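Local coordinates for orotidine 5'-phosphate decarboxylase (PDB 2CZD), which catalyses the decarboxylation of orotidine 5'-monophosphate to uridine 5'-monophosphate, the last step of de novo UMP biosynthesis, at the interface of chains A and B. Numbering follows the deposited sequence. Chains: chain A/B, Orotidine 5'-phosphate decarboxylase.

The interface of chains A and B. Residues chain A 61, 85, 87, 108, 117; chain B 61, 85, 87-88.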
# COMPACT_ATOMS: atom_id res chain seq x y z
N ALA A 61 -1.79 -0.28 -4.01
CA ALA A 61 -0.99 0.08 -5.17
C ALA A 61 -0.14 -1.08 -5.61
O ALA A 61 1.04 -0.93 -5.92
CB ALA A 61 -0.10 1.29 -4.81
N HIS A 85 -5.18 3.49 -5.03
CA HIS A 85 -4.51 4.45 -5.90
C HIS A 85 -4.92 4.24 -7.35
O HIS A 85 -5.25 3.13 -7.78
CB HIS A 85 -2.99 4.29 -5.83
CG HIS A 85 -2.34 5.13 -4.79
ND1 HIS A 85 -2.29 6.50 -4.87
CD2 HIS A 85 -1.67 4.79 -3.66
CE1 HIS A 85 -1.63 6.98 -3.84
NE2 HIS A 85 -1.24 5.97 -3.08
N PHE A 87 -2.78 5.49 -9.78
CA PHE A 87 -1.54 5.42 -10.57
C PHE A 87 -1.04 4.07 -11.00
O PHE A 87 -0.32 3.97 -12.00
CB PHE A 87 -0.41 6.22 -9.87
CG PHE A 87 0.25 5.53 -8.73
CD1 PHE A 87 1.16 4.50 -8.94
CD2 PHE A 87 0.06 5.99 -7.43
CE1 PHE A 87 1.87 3.94 -7.87
CE2 PHE A 87 0.78 5.43 -6.35
CZ PHE A 87 1.68 4.42 -6.57
N MET A 108 -2.90 14.33 -3.95
CA MET A 108 -2.50 14.26 -2.55
C MET A 108 -2.02 15.64 -2.10
O MET A 108 -1.89 16.56 -2.92
CB MET A 108 -1.44 13.17 -2.36
CG MET A 108 -2.05 11.78 -2.55
SD MET A 108 -0.89 10.43 -2.40
CE MET A 108 -0.92 10.14 -0.67
N ILE A 117 2.37 12.65 -8.61
CA ILE A 117 0.93 12.46 -8.49
C ILE A 117 0.10 13.64 -8.97
O ILE A 117 -0.72 13.51 -9.88
CB ILE A 117 0.53 12.13 -7.02
CG1 ILE A 117 1.10 10.78 -6.61
CG2 ILE A 117 -1.00 12.14 -6.87
CD1 ILE A 117 0.77 10.42 -5.18
N ALA B 61 2.68 3.43 -0.20
CA ALA B 61 2.31 4.55 -1.06
C ALA B 61 1.42 5.54 -0.31
O ALA B 61 0.48 6.12 -0.86
CB ALA B 61 1.56 4.00 -2.29
N HIS B 85 6.96 2.49 -2.88
CA HIS B 85 6.80 3.09 -4.21
C HIS B 85 7.58 4.40 -4.26
O HIS B 85 7.87 5.01 -3.23
CB HIS B 85 5.33 3.45 -4.48
CG HIS B 85 4.57 2.38 -5.21
ND1 HIS B 85 4.81 2.06 -6.53
CD2 HIS B 85 3.56 1.57 -4.80
CE1 HIS B 85 3.99 1.10 -6.90
NE2 HIS B 85 3.22 0.78 -5.87
N PHE B 87 6.50 6.73 -6.73
CA PHE B 87 5.46 7.64 -7.25
C PHE B 87 4.90 8.69 -6.30
O PHE B 87 4.61 9.80 -6.71
CB PHE B 87 4.27 6.78 -7.79
CG PHE B 87 3.64 7.27 -9.08
CD1 PHE B 87 3.03 8.51 -9.17
CD2 PHE B 87 3.61 6.44 -10.20
CE1 PHE B 87 2.39 8.92 -10.37
CE2 PHE B 87 2.96 6.86 -11.41
CZ PHE B 87 2.37 8.09 -11.47
N VAL B 88 4.78 8.33 -5.02
CA VAL B 88 4.19 9.21 -4.04
C VAL B 88 5.10 10.34 -3.57
O VAL B 88 4.64 11.27 -2.92
CB VAL B 88 3.63 8.35 -2.86
CG1 VAL B 88 2.95 9.19 -1.80
CG2 VAL B 88 2.59 7.37 -3.44
O HOH W 1 4.21 12.44 -6.33
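A:His85 and B:His85 each reach over the dimer boundary to a backbone carbonyl of the other subunit. NE2 of A:His85 donates to O of B:Ala61 at 2.8 Å, nearly straight at the hydrogen, with the oxygen in the imidazole plane and the N-H arriving on a carbonyl lone pair. The twin bond runs from B:His85 NE2 to A:Ala61 O, also 2.8 Å, again in both the ring and carbonyl planes. Beside each bond the alanine methyl packs above the ring's rim near NE2 and CD2, CB of B:Ala61 lying 3.6 Å from CD2 of A:His85, and the two methyls approach each other near the two-fold axis.

The aromatic contact is less symmetric, because the two Phe87 side chains have different first torsions: 79° in A:Phe87, with CG between the backbone N and the carbonyl carbon, and -140° in B:Phe87. With these the rings slide past each other in opposite directions and each CB comes to rest over the other ring's face. The rings stack nearly parallel, their centroids 4.3 Å apart. The far end of A:Phe87 is wedged between both histidines: its CZ points at the face of B:His85, edge-to-face, while CE2 lies over the centre of the A:His85 ring.

Around this stack the packing is aliphatic. CD1 of A:Ile117 lies 3.8 Å from CA of B:Val88, the two side chains running alongside, and CG2 of B:Val88 touches CE2 of A:Phe87. A:Met108, bent at its thioether, brings SD and CE more loosely to CG1 of B:Val88.

Water 1 bridges A:Ile117 N (2.9 Å) and B:Phe87 O.

In this homodimer of barrel subunits, His85 ends strand 81-85, Phe87 and Val88 precede helix 90-97, and Ala61 follows strand 53-60, which carries the proton donor A:Lys59, about 7 Å from the contact's centre.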